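Putative sugar ABC transport system, substrate-binding protein (Bordetella parapertussis, PDB 5IX8) probably binds a carbohydrate in the periplasm as the solute-binding component of an ABC sugar importer. Local coordinates at residues P155-R158 with Y159-F162; P207-F210 with L211-A215; A65-Q68 with S69-T72. All coordinates share one frame; numbering follows the deposited sequence.

Contact 1 (P155-R158 with Y159-F162). With SO4 (sulfate ion), chain C.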
loop_
_atom_site.group_PDB
_atom_site.type_symbol
_atom_site.label_atom_id
_atom_site.label_comp_id
_atom_site.label_asym_id
_atom_site.label_seq_id
_atom_site.Cartn_x
_atom_site.Cartn_y
_atom_site.Cartn_z
ATOM N N PRO A 155 -3.838 7.946 -2.376
ATOM C CA PRO A 155 -2.844 9.032 -2.289
ATOM C C PRO A 155 -3.466 10.292 -1.736
ATOM O O PRO A 155 -2.824 11.022 -0.978
ATOM C CB PRO A 155 -2.375 9.217 -3.755
ATOM C CG PRO A 155 -2.597 7.812 -4.385
ATOM C CD PRO A 155 -3.954 7.460 -3.763
ATOM N N ARG A 156 -4.718 10.568 -2.104
ATOM C CA ARG A 156 -5.391 11.737 -1.545
ATOM C C ARG A 156 -5.590 11.583 -0.038
ATOM O O ARG A 156 -5.404 12.551 0.721
ATOM C CB ARG A 156 -6.730 11.972 -2.257
ATOM C CG ARG A 156 -7.325 13.332 -1.876
ATOM C CD ARG A 156 -8.770 13.517 -2.311
ATOM N NE ARG A 156 -9.666 12.810 -1.424
ATOM C CZ ARG A 156 -10.268 11.652 -1.717
ATOM N NH1 ARG A 156 -10.187 11.131 -2.941
ATOM N NH2 ARG A 156 -11.028 11.052 -0.801
ATOM N N LEU A 157 -5.968 10.376 0.417
ATOM C CA LEU A 157 -6.141 10.156 1.847
ATOM C C LEU A 157 -4.834 10.385 2.598
ATOM O O LEU A 157 -4.817 11.038 3.653
ATOM C CB LEU A 157 -6.673 8.740 2.128
ATOM C CG LEU A 157 -8.057 8.430 1.525
ATOM C CD1 LEU A 157 -8.399 6.972 1.745
ATOM C CD2 LEU A 157 -9.160 9.304 2.123
ATOM N N ARG A 158 -3.725 9.870 2.060
ATOM C CA ARG A 158 -2.429 10.098 2.701
ATOM C C ARG A 158 -2.092 11.573 2.754
ATOM O O ARG A 158 -1.595 12.068 3.779
ATOM C CB ARG A 158 -1.335 9.350 1.965
ATOM C CG ARG A 158 -1.543 7.840 2.088
ATOM C CD ARG A 158 -0.470 7.022 1.363
ATOM N NE ARG A 158 -0.834 5.617 1.466
ATOM C CZ ARG A 158 -0.037 4.587 1.205
ATOM N NH1 ARG A 158 1.242 4.777 0.865
ATOM N NH2 ARG A 158 -0.527 3.354 1.319
ATOM N N TYR A 159 -2.325 12.284 1.647
ATOM C CA TYR A 159 -2.100 13.724 1.628
ATOM C C TYR A 159 -2.957 14.437 2.669
ATOM O O TYR A 159 -2.471 15.299 3.407
ATOM C CB TYR A 159 -2.391 14.257 0.229
ATOM C CG TYR A 159 -2.480 15.749 0.157
ATOM C CD1 TYR A 159 -1.392 16.555 0.466
ATOM C CD2 TYR A 159 -3.679 16.362 -0.235
ATOM C CE1 TYR A 159 -1.498 17.933 0.392
ATOM C CE2 TYR A 159 -3.777 17.748 -0.333
ATOM C CZ TYR A 159 -2.675 18.522 -0.018
ATOM O OH TYR A 159 -2.791 19.898 -0.103
ATOM N N GLU A 160 -4.235 14.080 2.751
ATOM C CA GLU A 160 -5.124 14.721 3.716
ATOM C C GLU A 160 -4.648 14.515 5.157
ATOM O O GLU A 160 -4.654 15.451 5.968
ATOM C CB GLU A 160 -6.561 14.201 3.538
ATOM C CG GLU A 160 -7.228 14.801 2.297
ATOM C CD GLU A 160 -8.493 14.066 1.886
ATOM O OE1 GLU A 160 -8.899 13.114 2.592
ATOM O OE2 GLU A 160 -9.079 14.437 0.846
ATOM N N GLY A 161 -4.254 13.282 5.506
ATOM C CA GLY A 161 -3.784 13.039 6.865
ATOM C C GLY A 161 -2.497 13.775 7.172
ATOM O O GLY A 161 -2.359 14.365 8.257
ATOM N N PHE A 162 -1.552 13.780 6.214
ATOM C CA PHE A 162 -0.310 14.528 6.376
ATOM C C PHE A 162 -0.581 16.016 6.553
ATOM O O PHE A 162 -0.053 16.652 7.470
ATOM C CB PHE A 162 0.600 14.272 5.155
ATOM C CG PHE A 162 1.892 15.015 5.205
ATOM C CD1 PHE A 162 2.893 14.612 6.080
ATOM C CD2 PHE A 162 2.102 16.128 4.396
ATOM C CE1 PHE A 162 4.088 15.292 6.159
ATOM C CE2 PHE A 162 3.302 16.838 4.484
ATOM C CZ PHE A 162 4.316 16.385 5.345
HETATM S S SO4 C . -8.366 11.406 -6.174
HETATM O O1 SO4 C . -9.375 12.126 -5.418
HETATM O O2 SO4 C . -8.522 9.961 -6.085
HETATM O O3 SO4 C . -7.009 11.767 -5.724
HETATM O O4 SO4 C . -8.467 11.831 -7.574
HETATM O O HOH W 1 -11.431 12.144 1.763
#
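Arg-156 spreads its guanidinium edge between three partners near the start of helix 154-168: the carboxylate of Glu-160 one turn on, a sulfate ion and a bridging water. NE donates to Glu-160 OE2 at 2.9 Å in a salt bridge that is bent at the hydrogen (142°). The acceptor lies almost in the guanidinium plane, but the donor stands 43° out of the carboxylate plane, and the two flat groups are turned 52° against each other. NH2 gives a hydrogen bond to the water, which donates to Glu-160 OE1, 2.8 Å away, so both carboxylate oxygens are engaged. NH1 donates a hydrogen bond to sulfate O1 at 2.8 Å and forms a salt bridge with Glu-153. With CG anti to the backbone N and a bend at chi3, the arginine chain runs alongside that of Glu-160. In the backbone, Glu-160 N bonds to Arg-156 O at 2.8 Å, the ordinary i to i+4 helical bond. Backbone N atoms of Gly-151 and Glu-153 also hold the sulfate, which probably came from the crystallisation liquor. Two carboxylates and a sulfate around one guanidinium should stabilise its positive charge, and the water bridge probably restricts rotation of both side chains.

Contact 2 (P207-F210 with L211-A215)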
loop_
_atom_site.group_PDB
_atom_site.type_symbol
_atom_site.label_atom_id
_atom_site.label_comp_id
_atom_site.label_asym_id
_atom_site.label_seq_id
_atom_site.Cartn_x
_atom_site.Cartn_y
_atom_site.Cartn_z
ATOM N N PRO A 207 4.116 9.839 -1.043
ATOM C CA PRO A 207 3.285 8.790 -0.450
ATOM C C PRO A 207 3.774 7.381 -0.666
ATOM O O PRO A 207 3.208 6.488 -0.023
ATOM C CB PRO A 207 1.934 8.995 -1.157
ATOM C CG PRO A 207 2.369 9.396 -2.611
ATOM C CD PRO A 207 3.505 10.385 -2.270
ATOM N N VAL A 208 4.757 7.138 -1.551
ATOM C CA VAL A 208 5.134 5.774 -1.937
ATOM C C VAL A 208 6.612 5.709 -2.272
ATOM O O VAL A 208 7.231 6.706 -2.668
ATOM C CB VAL A 208 4.337 5.238 -3.153
ATOM C CG1 VAL A 208 2.877 5.261 -2.905
ATOM C CG2 VAL A 208 4.666 6.050 -4.416
ATOM N N THR A 209 7.165 4.497 -2.136
ATOM C CA THR A 209 8.574 4.177 -2.343
ATOM C C THR A 209 9.218 4.888 -3.523
ATOM O O THR A 209 10.215 5.593 -3.368
ATOM C CB THR A 209 8.744 2.665 -2.552
ATOM O OG1 THR A 209 7.992 1.935 -1.582
ATOM C CG2 THR A 209 10.211 2.304 -2.461
ATOM N N PHE A 210 8.695 4.676 -4.728
ATOM C CA PHE A 210 9.423 5.177 -5.896
ATOM C C PHE A 210 9.401 6.693 -5.980
ATOM O O PHE A 210 10.333 7.278 -6.540
ATOM C CB PHE A 210 8.851 4.610 -7.193
ATOM C CG PHE A 210 9.068 3.156 -7.350
ATOM C CD1 PHE A 210 10.049 2.503 -6.609
ATOM C CD2 PHE A 210 8.309 2.430 -8.246
ATOM C CE1 PHE A 210 10.256 1.120 -6.767
ATOM C CE2 PHE A 210 8.507 1.061 -8.394
ATOM C CZ PHE A 210 9.489 0.417 -7.668
ATOM N N LEU A 211 8.332 7.341 -5.499
ATOM C CA LEU A 211 8.349 8.805 -5.468
ATOM C C LEU A 211 9.374 9.295 -4.455
ATOM O O LEU A 211 10.099 10.250 -4.724
ATOM C CB LEU A 211 6.952 9.372 -5.176
ATOM C CG LEU A 211 5.930 9.235 -6.306
ATOM C CD1 LEU A 211 4.562 9.712 -5.809
ATOM C CD2 LEU A 211 6.365 9.998 -7.560
ATOM N N GLY A 212 9.491 8.615 -3.310
ATOM C CA GLY A 212 10.545 8.961 -2.364
ATOM C C GLY A 212 11.949 8.779 -2.930
ATOM O O GLY A 212 12.818 9.624 -2.721
ATOM N N ILE A 213 12.205 7.654 -3.615
ATOM C CA ILE A 213 13.510 7.441 -4.257
ATOM C C ILE A 213 13.783 8.535 -5.281
ATOM O O ILE A 213 14.892 9.078 -5.359
ATOM C CB ILE A 213 13.580 6.051 -4.928
ATOM C CG1 ILE A 213 13.314 4.919 -3.925
ATOM C CG2 ILE A 213 14.956 5.842 -5.675
ATOM C CD1 ILE A 213 14.397 4.712 -2.930
ATOM N N GLY A 214 12.785 8.850 -6.107
ATOM C CA GLY A 214 12.991 9.889 -7.104
ATOM C C GLY A 214 13.258 11.235 -6.454
ATOM O O GLY A 214 14.091 12.014 -6.932
ATOM N N ALA A 215 12.559 11.519 -5.347
ATOM C CA ALA A 215 12.793 12.776 -4.644
ATOM C C ALA A 215 14.230 12.847 -4.137
ATOM O O ALA A 215 14.888 13.891 -4.250
ATOM C CB ALA A 215 11.794 12.942 -3.492
#
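Leu-211 folds back over Pro-207 and Val-208 at the N-terminal end of helix 209-221, the helix of a beta-alpha-beta unit that runs from strand 201-205 to strand 227-231 in a Rossmann-like lobe of this periplasmic binding protein. The apolar contacts come first. Leu-211 CD1 lies 3.8 Å from Pro-207 CD, with CG of the same proline ring almost as near. Val-208 meets the leucine branch point with a methyl group, CG2 to Leu-211 CG at 3.9 Å. The leucine side chain has CG anti to its carbonyl carbon (chi1 -71°), which turns it back toward the residues before the helix. It also touches Met-182, Thr-206 and Asp-186. Phe-210 and Ile-213 both pack on Leu-184 of helix 184-197, and Ile-213 also touches helix 235-242.

Main-chain hydrogen bonds make up the second group. Val-208 occupies the N-cap position, and its carbonyl oxygen accepts from Gly-212 N at 3.0 Å. Phe-210 O receives Gly-214 N at 2.9 Å, with the donor tilted 34° from the carbonyl plane. Thus two of the donors in this first part of the helix are glycines.

Polar links tie the turn to its surroundings. Thr-209 OG1 bonds to the carbonyl oxygens of Ser-231, the last residue of strand 227-231, and Ala-232 just beyond it.

The remaining meeting is between an aliphatic chain and a carbonyl. Ile-213 CG1 sits 3.2 Å from Thr-209 O, the same oxygen that takes the hydrogen bond from Ile-213 N at 2.9 Å.

Contact 3 (A65-Q68 with S69-T72)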
loop_
_atom_site.group_PDB
_atom_site.type_symbol
_atom_site.label_atom_id
_atom_site.label_comp_id
_atom_site.label_asym_id
_atom_site.label_seq_id
_atom_site.Cartn_x
_atom_site.Cartn_y
_atom_site.Cartn_z
ATOM N N ALA A 65 -10.243 -8.037 -17.575
ATOM C CA ALA A 65 -10.092 -9.288 -18.309
ATOM C C ALA A 65 -9.547 -10.379 -17.403
ATOM O O ALA A 65 -9.953 -11.549 -17.508
ATOM C CB ALA A 65 -9.189 -9.081 -19.524
ATOM N N GLN A 66 -8.629 -10.013 -16.506
ATOM C CA GLN A 66 -8.071 -10.997 -15.585
ATOM C C GLN A 66 -9.137 -11.514 -14.632
ATOM O O GLN A 66 -9.201 -12.717 -14.361
ATOM C CB GLN A 66 -6.898 -10.393 -14.809
ATOM C CG GLN A 66 -5.673 -10.203 -15.716
ATOM C CD GLN A 66 -4.710 -9.188 -15.187
ATOM O OE1 GLN A 66 -4.938 -8.597 -14.123
ATOM N NE2 GLN A 66 -3.613 -8.963 -15.931
ATOM N N LEU A 67 -9.971 -10.623 -14.101
ATOM C CA LEU A 67 -11.029 -11.057 -13.196
ATOM C C LEU A 67 -12.023 -11.957 -13.924
ATOM O O LEU A 67 -12.472 -12.965 -13.384
ATOM C CB LEU A 67 -11.727 -9.831 -12.607
ATOM C CG LEU A 67 -10.822 -9.044 -11.642
ATOM C CD1 LEU A 67 -11.331 -7.604 -11.395
ATOM C CD2 LEU A 67 -10.698 -9.790 -10.316
ATOM N N GLN A 68 -12.339 -11.625 -15.178
ATOM C CA GLN A 68 -13.205 -12.488 -15.969
ATOM C C GLN A 68 -12.597 -13.865 -16.180
ATOM O O GLN A 68 -13.306 -14.879 -16.107
ATOM C CB GLN A 68 -13.504 -11.810 -17.299
ATOM C CG GLN A 68 -14.487 -10.673 -17.104
ATOM C CD GLN A 68 -15.860 -11.204 -16.746
ATOM O OE1 GLN A 68 -16.297 -12.249 -17.277
ATOM N NE2 GLN A 68 -16.551 -10.508 -15.827
ATOM N N SER A 69 -11.287 -13.939 -16.410
ATOM C CA SER A 69 -10.676 -15.251 -16.610
ATOM C C SER A 69 -10.698 -16.091 -15.335
ATOM O O SER A 69 -10.698 -17.332 -15.407
ATOM C CB SER A 69 -9.247 -15.102 -17.114
ATOM O OG SER A 69 -8.415 -14.650 -16.072
ATOM N N PHE A 70 -10.716 -15.447 -14.164
ATOM C CA PHE A 70 -10.852 -16.212 -12.925
ATOM C C PHE A 70 -12.180 -16.963 -12.881
ATOM O O PHE A 70 -12.272 -18.034 -12.268
ATOM C CB PHE A 70 -10.743 -15.295 -11.705
ATOM C CG PHE A 70 -9.393 -14.614 -11.534
ATOM C CD1 PHE A 70 -8.269 -14.998 -12.265
ATOM C CD2 PHE A 70 -9.257 -13.589 -10.603
ATOM C CE1 PHE A 70 -7.045 -14.357 -12.076
ATOM C CE2 PHE A 70 -8.041 -12.964 -10.400
ATOM C CZ PHE A 70 -6.934 -13.331 -11.154
ATOM N N LYS A 71 -13.216 -16.418 -13.521
ATOM C CA LYS A 71 -14.508 -17.091 -13.589
ATOM C C LYS A 71 -14.379 -18.446 -14.261
ATOM O O LYS A 71 -14.925 -19.448 -13.788
ATOM C CB LYS A 71 -15.504 -16.218 -14.357
ATOM C CG LYS A 71 -16.779 -15.900 -13.627
ATOM C CD LYS A 71 -17.906 -15.465 -14.587
ATOM C CE LYS A 71 -17.717 -14.074 -15.134
ATOM N NZ LYS A 71 -18.927 -13.609 -15.920
ATOM N N THR A 72 -13.668 -18.482 -15.386
ATOM C CA THR A 72 -13.471 -19.718 -16.115
ATOM C C THR A 72 -12.563 -20.677 -15.369
ATOM O O THR A 72 -12.682 -21.891 -15.544
ATOM C CB THR A 72 -12.894 -19.391 -17.483
ATOM O OG1 THR A 72 -13.547 -18.216 -17.985
ATOM C CG2 THR A 72 -13.095 -20.547 -18.425
#
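Phe-70 lays its ring over the carbonyl oxygen of Gln-66, one helical turn earlier in helix 60-73. Followed outward, its CB lies 3.4 Å from Leu-67 O. CG, anti to the carbonyl carbon of Phe-70 (chi1 -64°), already stands above Gln-66 O. CD1 makes the nearest approach to that oxygen, at 3.2 Å, and CE1 follows a little farther off, so the oxygen sits over one face but displaced toward the rim. Across the ring, CD2 stays near Gln-66 O and Leu-67 CA and is 4.1 Å from Leu-67 CD2, with CE2 just as close to the same methyl. At the tip, CZ is still within packing distance of Gln-66 O.

That oxygen is also a double acceptor. Phe-70 N reaches it at 3.1 Å, and Ser-69 OG donates to it at 2.7 Å, both from the same face of the carbonyl plane. The serine hydroxyl is placed there by a chi1 of 73°, between its backbone N and carbonyl carbon. Phe-70 N makes a second, weak bond to Leu-67 O.

On another side of the helix, Gln-68 and Lys-71 run side by side, with Lys-71 CE 3.2 Å from Gln-68 OE1. Both polar ends converge on Asp-94 of helix 89-97, through Gln-68 NE2 and Lys-71 NZ.

Helix 60-73 packs on the parallel sheet through Leu-67 and Phe-70, which touch Ala-78, with Gln-66 also bonded there to Thr-21 and Val-53. It meets helix 89-97 through Leu-67, Gln-68 and Lys-71, as helices flank the sheet in the alpha/beta lobes of periplasmic binding proteins.

Contacts 1 and 2 belong to the lobe built on the mixed sheet and meet directly, Arg-158 NH1 bonding to the carbonyl of Pro-207 just ahead of helix 209-221. Contact 3 lies on helix 60-73 beside the parallel sheet, its nearest atoms about 18 Å from contact 1 and about 17 Å from contact 2. With two exposed residues it is nearest the surface, its centre about 24 Å from that of the chain, against about 13 Å for the others. Contact 2, the buried one, relies on aliphatic packing and backbone bonds. Contact 1 adds a salt bridge within the helix, contact 3 a serine-to-backbone bond and an amide and an ammonium group that share Asp-94 of a neighbouring helix.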